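Local coordinates for uncharacterized protein (PDB 4XE7) that is a bacterial actin-like protein of the ParM type, here without nucleotide, and probably polymerises into cytoskeletal filaments that segregate plasmid DNA, at residues A[204-209]-A[402-407]; A[12-16]-A[407-412]; A[272-276]-A[292-297]; A[279-285]-A[329-334]; A[343-348]-A[376-381]. All coordinates share one frame; numbering follows the deposited sequence.

Contact 1 of 5, residues A[204-209]-A[402-407]; sequences SSVLAI and FTSRSY
Ser406 OG sits where two helices cross and is surrounded by three backbone groups. It lies 2.9 Å from Ser204 O, across the contact, and 2.6 Å from Phe402 O, one turn back in its own helix, so that its single proton has two carbonyls to serve. Ala208 N adds a weak, bent bond to Ser406 OG at 3.4 Å (130° at the hydrogen). The hydroxyl stands anti to its own carbonyl carbon and beside its backbone N (chi1 -63°), the torsion that lets it reach back to Phe402 O while still facing residues 204-208. Serine is apt here because a short side chain suits axes that pass only 7.3 Å apart, those of 205-209 and 402-407, which cross at 87°. Ala208 matches it, its CB lying 3.3 Å from Phe402 O and also against the methylene of Arg405. Beyond it Ile209 crosses Phe402 at about a right angle, CG1 meeting CE2 of the ring at 3.8 Å, an oily patch continued by Val370 of strand 366-370. A water donates to Ala208 O and accepts from Arg405 NH2, in the plane of the guanidinium; the same NH2 makes a salt bridge with Asp212. The two helices lie between the two larger sheets, consistent with the interdomain crossing helices of the actin fold. The chemistry implies a close approach of the two backbones, permitted by small residues and a shared hydroxyl.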
# COMPACT_ATOMS: atom_id res chain seq x y z
N SER A 204 14.53 4.52 1.49
CA SER A 204 13.92 4.73 2.80
C SER A 204 13.23 3.48 3.30
O SER A 204 13.10 3.28 4.50
CB SER A 204 12.88 5.86 2.79
OG SER A 204 13.46 7.09 2.42
N SER A 205 12.76 2.65 2.37
CA SER A 205 11.96 1.48 2.69
C SER A 205 12.70 0.51 3.59
O SER A 205 12.09 -0.34 4.24
CB SER A 205 11.51 0.79 1.41
OG SER A 205 10.69 1.66 0.64
N VAL A 206 14.03 0.66 3.63
CA VAL A 206 14.90 -0.05 4.54
C VAL A 206 14.47 0.15 5.99
O VAL A 206 14.48 -0.80 6.78
CB VAL A 206 16.37 0.44 4.36
CG1 VAL A 206 17.25 -0.02 5.51
CG2 VAL A 206 16.93 -0.06 3.05
N LEU A 207 14.07 1.37 6.34
CA LEU A 207 13.61 1.63 7.70
C LEU A 207 12.44 0.72 8.10
O LEU A 207 12.41 0.21 9.23
CB LEU A 207 13.21 3.10 7.87
CG LEU A 207 14.37 4.05 8.10
CD1 LEU A 207 13.91 5.50 8.04
CD2 LEU A 207 15.01 3.72 9.44
N ALA A 208 11.51 0.50 7.18
CA ALA A 208 10.29 -0.27 7.49
C ALA A 208 10.58 -1.76 7.55
O ALA A 208 9.80 -2.53 8.10
CB ALA A 208 9.20 0.01 6.49
N ILE A 209 11.71 -2.17 6.97
CA ILE A 209 12.14 -3.55 7.09
C ILE A 209 12.85 -3.75 8.42
O ILE A 209 12.65 -4.76 9.11
CB ILE A 209 13.02 -3.95 5.91
CG1 ILE A 209 12.13 -4.04 4.66
CG2 ILE A 209 13.74 -5.26 6.17
CD1 ILE A 209 12.86 -3.86 3.36
N PHE A 402 5.34 -0.07 3.03
CA PHE A 402 6.72 0.07 3.51
C PHE A 402 7.22 1.51 3.33
O PHE A 402 8.03 2.01 4.11
CB PHE A 402 7.66 -0.90 2.77
CG PHE A 402 7.73 -2.30 3.39
CD1 PHE A 402 7.04 -2.62 4.54
CD2 PHE A 402 8.53 -3.28 2.80
CE1 PHE A 402 7.14 -3.88 5.09
CE2 PHE A 402 8.64 -4.53 3.35
CZ PHE A 402 7.93 -4.85 4.50
N THR A 403 6.75 2.17 2.28
CA THR A 403 7.14 3.56 2.03
C THR A 403 6.53 4.49 3.08
O THR A 403 7.24 5.29 3.69
CB THR A 403 6.73 4.02 0.64
OG1 THR A 403 7.35 3.17 -0.33
CG2 THR A 403 7.13 5.47 0.41
N SER A 404 5.21 4.40 3.29
CA SER A 404 4.57 5.25 4.29
C SER A 404 5.03 4.91 5.71
O SER A 404 5.19 5.81 6.54
CB SER A 404 3.04 5.17 4.20
OG SER A 404 2.58 3.84 4.10
N ARG A 405 5.23 3.62 6.00
CA ARG A 405 5.75 3.23 7.30
C ARG A 405 7.16 3.77 7.52
O ARG A 405 7.49 4.18 8.64
CB ARG A 405 5.76 1.70 7.46
CG ARG A 405 4.37 1.10 7.58
CD ARG A 405 4.38 -0.40 7.35
NE ARG A 405 5.08 -1.09 8.41
CZ ARG A 405 4.50 -1.58 9.50
NH1 ARG A 405 3.20 -1.49 9.67
NH2 ARG A 405 5.24 -2.18 10.42
N SER A 406 7.98 3.78 6.47
CA SER A 406 9.33 4.35 6.58
C SER A 406 9.28 5.83 6.92
O SER A 406 9.98 6.30 7.81
CB SER A 406 10.12 4.15 5.28
OG SER A 406 10.31 2.77 4.99
N TYR A 407 8.47 6.57 6.18
CA TYR A 407 8.25 7.98 6.49
C TYR A 407 7.79 8.12 7.94
O TYR A 407 8.31 8.94 8.69
CB TYR A 407 7.24 8.60 5.52
CG TYR A 407 7.67 8.58 4.06
CD1 TYR A 407 8.99 8.31 3.71
CD2 TYR A 407 6.76 8.82 3.03
CE1 TYR A 407 9.40 8.29 2.39
CE2 TYR A 407 7.16 8.81 1.68
CZ TYR A 407 8.49 8.54 1.38
OH TYR A 407 8.93 8.51 0.08
O HOH W 1 7.78 -1.30 9.52

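Contact 2 of 5, residues A[12-16]-A[407-412]; sequences LGGFD and YLIANL
Strand 13-16 packs against helix 407-412 at 141° with axes 6.2 Å apart, so close that Gly14 CA comes within 3.9 Å of Leu408 CA. Glycine suits this point because the helix rests directly on its backbone, Tyr407 CB packing onto Gly14 CA. Asn411, its CG anti to the backbone N (chi1 -154°), reaches the strand, and ND2 donates to Gly13 O at 2.9 Å, nearly straight and in the carbonyl plane. That ND2 also serves Pro149 O, so the amide ties the helix to two backbones at once. Leu12 fits around it: CD1 lies against the amide of Asn411, while CD2 meets Leu412 CB at 3.7 Å, the two leucines crossing at about a right angle. Leu408 CD1 comes to 3.2 Å of Leu12 O. Farther along, the edge of the Tyr407 ring meets Phe15 O. Strand 13-17 pairs with 21-27 in a hairpin whose sequence, with Asp16 near the end of its first strand, resembles the phosphate-1 loop of actin-like ATPases. A side-chain amide hydrogen bond among leucines and glycines probably fixes where the helix sits along the strand, in addition to the greasy contact.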
# COMPACT_ATOMS: atom_id res chain seq x y z
N LEU A 12 0.62 11.79 14.05
CA LEU A 12 1.95 11.41 13.59
C LEU A 12 1.82 10.41 12.45
O LEU A 12 1.49 9.25 12.69
CB LEU A 12 2.77 10.83 14.74
CG LEU A 12 4.25 10.64 14.38
CD1 LEU A 12 4.99 11.99 14.39
CD2 LEU A 12 4.93 9.62 15.29
N GLY A 13 2.06 10.85 11.21
CA GLY A 13 1.92 9.98 10.06
C GLY A 13 3.10 9.98 9.09
O GLY A 13 4.05 10.77 9.22
N GLY A 14 3.02 9.07 8.13
CA GLY A 14 3.96 9.02 7.02
C GLY A 14 3.09 9.08 5.78
O GLY A 14 2.08 8.39 5.70
N PHE A 15 3.46 9.92 4.82
CA PHE A 15 2.56 10.21 3.72
C PHE A 15 3.23 9.90 2.40
O PHE A 15 4.19 10.55 1.98
CB PHE A 15 2.10 11.67 3.79
CG PHE A 15 1.55 12.04 5.13
CD1 PHE A 15 2.37 12.62 6.09
CD2 PHE A 15 0.23 11.77 5.45
CE1 PHE A 15 1.88 12.94 7.34
CE2 PHE A 15 -0.27 12.08 6.71
CZ PHE A 15 0.56 12.67 7.66
N ASP A 16 2.69 8.86 1.76
CA ASP A 16 3.23 8.34 0.52
C ASP A 16 2.29 8.70 -0.63
O ASP A 16 1.24 8.10 -0.82
CB ASP A 16 3.41 6.82 0.65
CG ASP A 16 3.76 6.16 -0.67
OD1 ASP A 16 4.31 6.83 -1.56
OD2 ASP A 16 3.48 4.94 -0.79
N TYR A 407 8.47 6.57 6.18
CA TYR A 407 8.25 7.98 6.49
C TYR A 407 7.79 8.12 7.94
O TYR A 407 8.31 8.94 8.69
CB TYR A 407 7.24 8.60 5.52
CG TYR A 407 7.67 8.58 4.06
CD1 TYR A 407 8.99 8.31 3.71
CD2 TYR A 407 6.76 8.82 3.03
CE1 TYR A 407 9.40 8.29 2.39
CE2 TYR A 407 7.16 8.81 1.68
CZ TYR A 407 8.49 8.54 1.38
OH TYR A 407 8.93 8.51 0.08
N LEU A 408 6.80 7.31 8.35
CA LEU A 408 6.27 7.41 9.71
C LEU A 408 7.37 7.22 10.77
O LEU A 408 7.50 8.01 11.70
CB LEU A 408 5.14 6.39 9.93
CG LEU A 408 4.59 6.22 11.36
CD1 LEU A 408 4.08 7.54 11.95
CD2 LEU A 408 3.49 5.16 11.41
N ILE A 409 8.17 6.16 10.62
CA ILE A 409 9.28 5.92 11.54
C ILE A 409 10.28 7.10 11.57
O ILE A 409 10.73 7.52 12.64
CB ILE A 409 10.02 4.61 11.18
CG1 ILE A 409 9.09 3.41 11.39
CG2 ILE A 409 11.30 4.44 12.01
CD1 ILE A 409 9.45 2.21 10.53
N ALA A 410 10.61 7.62 10.39
CA ALA A 410 11.48 8.79 10.29
C ALA A 410 10.84 9.96 11.03
O ALA A 410 11.52 10.69 11.75
CB ALA A 410 11.73 9.16 8.82
N ASN A 411 9.53 10.10 10.87
CA ASN A 411 8.80 11.17 11.54
C ASN A 411 8.84 11.05 13.07
O ASN A 411 9.02 12.04 13.77
CB ASN A 411 7.35 11.21 11.05
CG ASN A 411 6.72 12.59 11.19
OD1 ASN A 411 7.37 13.55 11.62
ND2 ASN A 411 5.45 12.70 10.82
N LEU A 412 8.66 9.84 13.59
CA LEU A 412 8.73 9.61 15.03
C LEU A 412 10.13 9.94 15.55
O LEU A 412 10.28 10.66 16.55
CB LEU A 412 8.36 8.16 15.38
CG LEU A 412 8.52 7.79 16.86
CD1 LEU A 412 7.67 8.70 17.74
CD2 LEU A 412 8.15 6.33 17.10

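Contact 3 of 5, residues A[272-276]-A[292-297]; sequences LKNIK and EIESPF
Lys276 NZ donates to Glu294 O at 2.7 Å, at the end of a straight side chain that finishes among three successive backbone carbonyls. A second bond runs from NZ to Glu292 O, though its modelled length of 2.5 Å is doubtful, and a weak third goes from NZ to Ile293 O at 3.2 Å. The ammonium is tilted 26° from the carbonyl plane of Glu294. Its reach follows from the torsions: CG lies anti to the backbone N (chi1 172°) and the chain is extended from there outward. A lysine has the length, and an ammonium with three hydrogens to share among the carbonyls. On the way its CD passes Ser295 CB at 4.1 Å. The contact joins helix 265-279 to an irregular loop between helices 283-289 and 300-317, in what is probably the outer part of the second domain of the actin-like fold. The preceding residue, Ile275, brings CG2 to Pro296 CG at 3.9 Å, branched and ring-closed aliphatics lying obliquely across each other. About a turn before Lys276, Leu272 CD2 reaches Phe297 CD2 at 3.7 Å, the two side chains crossing at about a right angle. Around this shell, Phe297 is backed by Arg306 and Leu307 of helix 300-317 and by Val327, while Pro296 also lies on Trp329. Ile275 also touches Ile339 of helix 337-362.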
# COMPACT_ATOMS: atom_id res chain seq x y z
N LEU A 272 -5.58 -21.72 -11.07
CA LEU A 272 -7.05 -21.64 -11.12
C LEU A 272 -7.60 -22.64 -12.12
O LEU A 272 -8.61 -23.30 -11.86
CB LEU A 272 -7.50 -20.21 -11.44
CG LEU A 272 -7.16 -19.32 -10.24
CD1 LEU A 272 -7.39 -17.87 -10.55
CD2 LEU A 272 -7.97 -19.74 -9.03
N LYS A 273 -6.93 -22.75 -13.27
CA LYS A 273 -7.36 -23.71 -14.29
C LYS A 273 -7.32 -25.15 -13.79
O LYS A 273 -8.28 -25.92 -13.99
CB LYS A 273 -6.51 -23.59 -15.56
CG LYS A 273 -6.61 -24.84 -16.44
CD LYS A 273 -6.01 -24.63 -17.82
CE LYS A 273 -4.68 -25.33 -17.97
NZ LYS A 273 -3.64 -24.72 -17.10
N ASN A 274 -6.18 -25.52 -13.19
CA ASN A 274 -6.00 -26.85 -12.61
C ASN A 274 -6.96 -27.14 -11.46
O ASN A 274 -7.38 -28.29 -11.28
CB ASN A 274 -4.56 -27.04 -12.10
CG ASN A 274 -3.56 -27.09 -13.22
OD1 ASN A 274 -3.88 -27.51 -14.32
ND2 ASN A 274 -2.33 -26.65 -12.95
N ILE A 275 -7.29 -26.12 -10.67
CA ILE A 275 -8.27 -26.29 -9.59
C ILE A 275 -9.64 -26.68 -10.15
O ILE A 275 -10.30 -27.60 -9.65
CB ILE A 275 -8.39 -25.02 -8.71
CG1 ILE A 275 -7.17 -24.93 -7.78
CG2 ILE A 275 -9.69 -25.04 -7.88
CD1 ILE A 275 -7.15 -23.75 -6.87
N LYS A 276 -10.07 -25.99 -11.20
CA LYS A 276 -11.33 -26.34 -11.83
C LYS A 276 -11.26 -27.76 -12.41
O LYS A 276 -12.19 -28.55 -12.25
CB LYS A 276 -11.68 -25.36 -12.94
CG LYS A 276 -12.89 -25.86 -13.71
CD LYS A 276 -13.66 -24.79 -14.42
CE LYS A 276 -14.82 -25.44 -15.18
NZ LYS A 276 -15.65 -24.42 -15.86
N GLU A 292 -19.65 -26.52 -18.40
CA GLU A 292 -20.01 -25.18 -17.96
C GLU A 292 -18.79 -24.31 -17.68
O GLU A 292 -17.71 -24.80 -17.31
CB GLU A 292 -20.89 -25.27 -16.73
CG GLU A 292 -22.06 -26.19 -16.95
CD GLU A 292 -23.29 -25.50 -17.53
OE1 GLU A 292 -23.16 -24.36 -18.01
OE2 GLU A 292 -24.38 -26.10 -17.50
N ILE A 293 -18.96 -23.00 -17.85
CA ILE A 293 -17.82 -22.07 -17.79
C ILE A 293 -17.41 -21.68 -16.38
O ILE A 293 -16.26 -21.32 -16.15
CB ILE A 293 -18.11 -20.79 -18.61
CG1 ILE A 293 -16.80 -20.13 -19.05
CG2 ILE A 293 -19.02 -19.81 -17.84
CD1 ILE A 293 -17.01 -18.93 -19.96
N GLU A 294 -18.33 -21.74 -15.42
CA GLU A 294 -18.06 -21.16 -14.10
C GLU A 294 -16.96 -21.91 -13.33
O GLU A 294 -16.56 -23.01 -13.72
CB GLU A 294 -19.35 -21.12 -13.26
CG GLU A 294 -20.33 -20.04 -13.69
CD GLU A 294 -21.16 -20.43 -14.90
OE1 GLU A 294 -21.02 -21.57 -15.41
OE2 GLU A 294 -21.97 -19.59 -15.35
N SER A 295 -16.51 -21.31 -12.24
CA SER A 295 -15.34 -21.79 -11.52
C SER A 295 -15.37 -21.27 -10.08
O SER A 295 -16.07 -20.32 -9.80
CB SER A 295 -14.06 -21.34 -12.22
OG SER A 295 -13.88 -19.94 -12.12
N PRO A 296 -14.62 -21.91 -9.17
CA PRO A 296 -14.83 -21.55 -7.76
C PRO A 296 -14.30 -20.18 -7.30
O PRO A 296 -14.67 -19.77 -6.20
CB PRO A 296 -14.10 -22.68 -7.00
CG PRO A 296 -13.15 -23.28 -8.00
CD PRO A 296 -13.81 -23.13 -9.33
N PHE A 297 -13.48 -19.49 -8.10
CA PHE A 297 -12.97 -18.17 -7.70
C PHE A 297 -13.31 -17.11 -8.73
O PHE A 297 -13.35 -17.40 -9.91
CB PHE A 297 -11.44 -18.21 -7.48
CG PHE A 297 -11.03 -19.04 -6.32
CD1 PHE A 297 -11.09 -18.53 -5.04
CD2 PHE A 297 -10.67 -20.35 -6.51
CE1 PHE A 297 -10.76 -19.31 -3.95
CE2 PHE A 297 -10.33 -21.14 -5.43
CZ PHE A 297 -10.38 -20.62 -4.15

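Contact 4 of 5, residues A[279-285]-A[329-334]; sequences FMENEIL and WGPVKE
The Phe279 ring is held between Glu334 and Trp329, one on each face. The first torsion of Glu334 (chi1 -77°, CG anti to the carbonyl carbon) lays CG over the face, 3.6 Å from the ring centroid, and the bend at chi2 then turns the carboxylate toward Asn282. On the opposite face the edge of the Trp329 indole comes in, an offset edge-to-face pair with centroids 5.5 Å apart and planes at 82°. Trp329 keeps CG anti to the backbone N, which carries the indole out from the strand to meet Met280 and Leu285. Leu285 CD1 covers one face of its six-membered ring, 4.0 Å from the centroid, and Met280, bent at its second torsion, brings the flexible CE to the ring's edge at 3.4 Å from CH2. Asn282 uses both ends of its amide. ND2 donates almost perfectly straight (175°) to Glu334 OE2 at 2.9 Å, meeting it on the anti side with the amide and carboxylate planes nearly perpendicular. Its OD1 accepts from Ile284 N, also at 2.9 Å, the N-cap bond that begins helix 283-289. Val332 fills the middle, its CG1 near the amide ND2 and its CG2 against Ile284 and Leu285, beta-branched as suits a strand. Asparagine suits a position that must both cap and donate. The arrangement is that of a beta hairpin, closed by the type II' turn at Gly330-Pro331, packed against a type I turn that ends in an N-capped helix.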
# COMPACT_ATOMS: atom_id res chain seq x y z
N PHE A 279 -11.88 -30.26 -9.62
CA PHE A 279 -13.27 -30.35 -9.22
C PHE A 279 -14.08 -31.12 -10.26
O PHE A 279 -14.96 -31.89 -9.90
CB PHE A 279 -13.89 -28.96 -9.00
CG PHE A 279 -13.71 -28.45 -7.60
CD1 PHE A 279 -14.66 -28.72 -6.62
CD2 PHE A 279 -12.59 -27.70 -7.25
CE1 PHE A 279 -14.50 -28.25 -5.32
CE2 PHE A 279 -12.43 -27.22 -5.95
CZ PHE A 279 -13.39 -27.51 -4.98
N MET A 280 -13.74 -30.96 -11.53
CA MET A 280 -14.49 -31.66 -12.57
C MET A 280 -14.12 -33.15 -12.64
O MET A 280 -14.64 -33.88 -13.48
CB MET A 280 -14.28 -30.99 -13.94
CG MET A 280 -14.86 -29.52 -14.01
SD MET A 280 -16.61 -29.35 -13.52
CE MET A 280 -16.86 -27.59 -13.54
N GLU A 281 -13.26 -33.62 -11.74
CA GLU A 281 -13.06 -35.06 -11.58
C GLU A 281 -14.04 -35.61 -10.55
O GLU A 281 -14.33 -36.80 -10.53
CB GLU A 281 -11.61 -35.39 -11.17
CG GLU A 281 -10.54 -34.93 -12.18
CD GLU A 281 -9.12 -35.06 -11.63
OE1 GLU A 281 -8.95 -35.59 -10.52
OE2 GLU A 281 -8.16 -34.62 -12.31
N ASN A 282 -14.54 -34.72 -9.70
CA ASN A 282 -15.54 -35.05 -8.69
C ASN A 282 -16.89 -35.37 -9.33
O ASN A 282 -17.34 -34.67 -10.24
CB ASN A 282 -15.66 -33.90 -7.69
CG ASN A 282 -16.50 -34.25 -6.48
OD1 ASN A 282 -17.67 -34.58 -6.60
ND2 ASN A 282 -15.91 -34.14 -5.30
N GLU A 283 -17.55 -36.42 -8.84
CA GLU A 283 -18.75 -36.92 -9.49
C GLU A 283 -19.96 -35.98 -9.32
O GLU A 283 -20.82 -35.91 -10.19
CB GLU A 283 -19.10 -38.31 -8.97
CG GLU A 283 -18.10 -39.40 -9.39
CD GLU A 283 -18.08 -39.63 -10.89
OE1 GLU A 283 -19.15 -39.48 -11.54
OE2 GLU A 283 -17.00 -39.95 -11.44
N ILE A 284 -20.02 -35.26 -8.21
CA ILE A 284 -21.07 -34.28 -7.99
C ILE A 284 -20.99 -33.16 -9.04
O ILE A 284 -22.01 -32.75 -9.62
CB ILE A 284 -20.96 -33.68 -6.57
CG1 ILE A 284 -21.09 -34.80 -5.53
CG2 ILE A 284 -22.00 -32.55 -6.36
CD1 ILE A 284 -20.63 -34.40 -4.13
N LEU A 285 -19.77 -32.70 -9.32
CA LEU A 285 -19.55 -31.67 -10.33
C LEU A 285 -19.88 -32.20 -11.73
O LEU A 285 -20.43 -31.48 -12.56
CB LEU A 285 -18.11 -31.16 -10.28
CG LEU A 285 -17.77 -30.01 -9.33
CD1 LEU A 285 -18.62 -28.76 -9.66
CD2 LEU A 285 -17.99 -30.44 -7.89
N TRP A 329 -16.38 -25.27 -3.21
CA TRP A 329 -17.17 -24.80 -4.34
C TRP A 329 -18.62 -25.26 -4.11
O TRP A 329 -18.95 -26.45 -4.25
CB TRP A 329 -16.60 -25.34 -5.66
CG TRP A 329 -17.17 -24.69 -6.89
CD1 TRP A 329 -18.02 -23.62 -6.92
CD2 TRP A 329 -16.93 -25.06 -8.25
NE1 TRP A 329 -18.32 -23.30 -8.23
CE2 TRP A 329 -17.67 -24.17 -9.06
CE3 TRP A 329 -16.16 -26.05 -8.86
CZ2 TRP A 329 -17.66 -24.25 -10.46
CZ3 TRP A 329 -16.16 -26.14 -10.25
CH2 TRP A 329 -16.90 -25.24 -11.03
N GLY A 330 -19.47 -24.33 -3.71
CA GLY A 330 -20.78 -24.70 -3.20
C GLY A 330 -20.53 -25.60 -2.01
O GLY A 330 -19.67 -25.30 -1.19
N PRO A 331 -21.24 -26.74 -1.93
CA PRO A 331 -21.11 -27.64 -0.79
C PRO A 331 -19.95 -28.62 -0.90
O PRO A 331 -19.73 -29.43 0.02
CB PRO A 331 -22.43 -28.39 -0.80
CG PRO A 331 -22.75 -28.49 -2.26
CD PRO A 331 -22.27 -27.21 -2.88
N VAL A 332 -19.22 -28.58 -2.01
CA VAL A 332 -18.14 -29.55 -2.23
C VAL A 332 -16.79 -28.98 -1.82
O VAL A 332 -16.46 -27.85 -2.17
CB VAL A 332 -18.08 -30.01 -3.70
CG1 VAL A 332 -17.01 -31.11 -3.88
CG2 VAL A 332 -19.43 -30.53 -4.13
N LYS A 333 -16.01 -29.77 -1.08
CA LYS A 333 -14.65 -29.37 -0.72
C LYS A 333 -13.62 -30.27 -1.40
O LYS A 333 -13.80 -31.47 -1.46
CB LYS A 333 -14.45 -29.41 0.79
CG LYS A 333 -14.97 -28.20 1.56
CD LYS A 333 -14.67 -28.37 3.05
CE LYS A 333 -14.62 -27.04 3.79
NZ LYS A 333 -15.95 -26.40 3.91
N GLU A 334 -12.56 -29.67 -1.93
CA GLU A 334 -11.47 -30.42 -2.54
C GLU A 334 -10.13 -29.96 -1.96
O GLU A 334 -9.86 -28.75 -1.81
CB GLU A 334 -11.48 -30.27 -4.07
CG GLU A 334 -12.55 -31.10 -4.78
CD GLU A 334 -12.20 -32.59 -4.90
OE1 GLU A 334 -11.05 -32.99 -4.60
OE2 GLU A 334 -13.09 -33.38 -5.29

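Contact 5 of 5, residues A[343-348]-A[376-381]; sequences GMLKYA and FGYAGL
Phe376, the last residue of its helix, brings its ring in between Met344 and Tyr347 of helix 337-362. The ring leaves with CG anti to the backbone N (chi1 177°), the torsion that swings it back onto the longer helix. Met344 CG lies over one face, 4.1 Å from Phe376 CE1, while the ring's edge is turned to the face of Tyr347, centroids 5.4 Å apart and planes at 63°. Phe376 CE2 also touches Tyr347 CB at 3.7 Å. A thin, extended methionine suits the place beside the backbone, for its CG comes to 3.2 Å of Phe376 O. Tyr267 of helix 265-279 meets the Tyr347 ring edge-to-face, and Phe376 also lies on that helix, extending the aromatic group. At Gly377 helix 372-376 ends and 378-381 begins, Gly377 being its N-cap residue; its CA lies in the plane of the Tyr347 ring, at its edge, 3.9 Å from CD2, so a glycine brings the chain right against the ring. Ala379 gives only a methyl, CB, to Leu345 CD2 at 4.2 Å. Gly380 brings its backbone close: its CA sits 3.7 Å from Ala348 CB, and Leu345 CD2 overlies its N. Leu381 closes the row, its CG near Ala348 CB at 4.4 Å. No hydrogen bond crosses; apolar and aromatic contacts join the two segments. This segment follows strand 366-370 and its glycine-rich turn, which resembles the adenosine motif of actin-like ATPases, so the contact joins that probable nucleotide-binding element to the second domain's helical flank.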
# COMPACT_ATOMS: atom_id res chain seq x y z
N GLY A 343 2.29 -24.45 -8.37
CA GLY A 343 2.38 -23.13 -8.96
C GLY A 343 3.21 -22.19 -8.10
O GLY A 343 4.00 -21.41 -8.64
N MET A 344 3.05 -22.26 -6.78
CA MET A 344 3.89 -21.46 -5.87
C MET A 344 5.40 -21.75 -6.05
O MET A 344 6.22 -20.84 -6.06
CB MET A 344 3.51 -21.73 -4.41
CG MET A 344 2.18 -21.16 -3.95
SD MET A 344 1.83 -21.68 -2.25
CE MET A 344 0.55 -20.49 -1.84
N LEU A 345 5.77 -23.02 -6.17
CA LEU A 345 7.19 -23.36 -6.19
C LEU A 345 7.78 -23.15 -7.58
O LEU A 345 8.96 -22.81 -7.71
CB LEU A 345 7.40 -24.80 -5.73
CG LEU A 345 6.99 -25.04 -4.28
CD1 LEU A 345 7.12 -26.52 -3.93
CD2 LEU A 345 7.83 -24.20 -3.35
N LYS A 346 6.96 -23.34 -8.61
CA LYS A 346 7.36 -23.01 -9.97
C LYS A 346 7.69 -21.50 -10.06
O LYS A 346 8.72 -21.08 -10.60
CB LYS A 346 6.26 -23.38 -10.96
CG LYS A 346 6.63 -23.30 -12.42
CD LYS A 346 5.85 -24.33 -13.23
CE LYS A 346 4.35 -24.14 -13.09
NZ LYS A 346 3.60 -25.38 -13.44
N TYR A 347 6.81 -20.70 -9.47
CA TYR A 347 7.04 -19.26 -9.38
C TYR A 347 8.29 -18.93 -8.55
O TYR A 347 9.10 -18.08 -8.93
CB TYR A 347 5.81 -18.56 -8.79
CG TYR A 347 6.04 -17.09 -8.49
CD1 TYR A 347 6.02 -16.14 -9.50
CD2 TYR A 347 6.27 -16.67 -7.19
CE1 TYR A 347 6.21 -14.78 -9.22
CE2 TYR A 347 6.47 -15.32 -6.90
CZ TYR A 347 6.45 -14.39 -7.92
OH TYR A 347 6.66 -13.05 -7.63
N ALA A 348 8.44 -19.60 -7.41
CA ALA A 348 9.61 -19.40 -6.54
C ALA A 348 10.93 -19.68 -7.27
O ALA A 348 11.89 -18.93 -7.15
CB ALA A 348 9.52 -20.26 -5.32
N PHE A 376 2.88 -14.95 -2.22
CA PHE A 376 2.50 -16.07 -3.09
C PHE A 376 3.60 -17.14 -3.14
O PHE A 376 3.32 -18.35 -3.03
CB PHE A 376 2.20 -15.56 -4.51
CG PHE A 376 1.86 -16.65 -5.49
CD1 PHE A 376 0.68 -17.36 -5.38
CD2 PHE A 376 2.72 -16.95 -6.53
CE1 PHE A 376 0.37 -18.37 -6.29
CE2 PHE A 376 2.41 -17.94 -7.45
CZ PHE A 376 1.23 -18.66 -7.32
N GLY A 377 4.85 -16.68 -3.27
CA GLY A 377 6.00 -17.56 -3.45
C GLY A 377 6.73 -17.92 -2.17
O GLY A 377 7.80 -18.54 -2.22
N TYR A 378 6.14 -17.56 -1.04
CA TYR A 378 6.78 -17.74 0.27
C TYR A 378 7.30 -19.17 0.51
O TYR A 378 8.40 -19.33 1.04
CB TYR A 378 5.82 -17.33 1.40
CG TYR A 378 6.48 -17.37 2.77
CD1 TYR A 378 6.37 -18.49 3.60
CD2 TYR A 378 7.25 -16.31 3.23
CE1 TYR A 378 7.01 -18.54 4.86
CE2 TYR A 378 7.88 -16.34 4.47
CZ TYR A 378 7.75 -17.46 5.28
OH TYR A 378 8.38 -17.49 6.51
N ALA A 379 6.53 -20.20 0.15
CA ALA A 379 6.93 -21.57 0.47
C ALA A 379 8.29 -21.93 -0.11
O ALA A 379 9.05 -22.67 0.49
CB ALA A 379 5.87 -22.57 -0.02
N GLY A 380 8.60 -21.38 -1.28
CA GLY A 380 9.91 -21.59 -1.88
C GLY A 380 10.92 -20.50 -1.57
O GLY A 380 12.07 -20.79 -1.21
N LEU A 381 10.49 -19.24 -1.67
CA LEU A 381 11.41 -18.11 -1.48
C LEU A 381 12.10 -18.15 -0.12
O LEU A 381 13.27 -17.77 -0.00
CB LEU A 381 10.67 -16.78 -1.64
CG LEU A 381 10.15 -16.52 -3.05
CD1 LEU A 381 9.15 -15.35 -3.09
CD2 LEU A 381 11.30 -16.25 -3.98

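Contacts 1 and 2 lie side by side on helix 402-418, their centres 9 Å apart, with Tyr407 in both and Thr403 CG2 3.6 Å from Asp16 CG; together they probably connect the interdomain crossing to the strand leading into the probable phosphate loop. Contacts 3 and 4 form a second cluster in the outer lobe, centres 11 Å apart, where the Trp329 indole lies against Glu294, Ser295 and Pro296. Contact 5 stands between the clusters, its centre about 25 Å from that of contact 1 and 21 Å from that of contact 3. Contacts 2 and 4 are the farthest apart, with centres about 49 Å from each other, on opposite sides of the chain's centre.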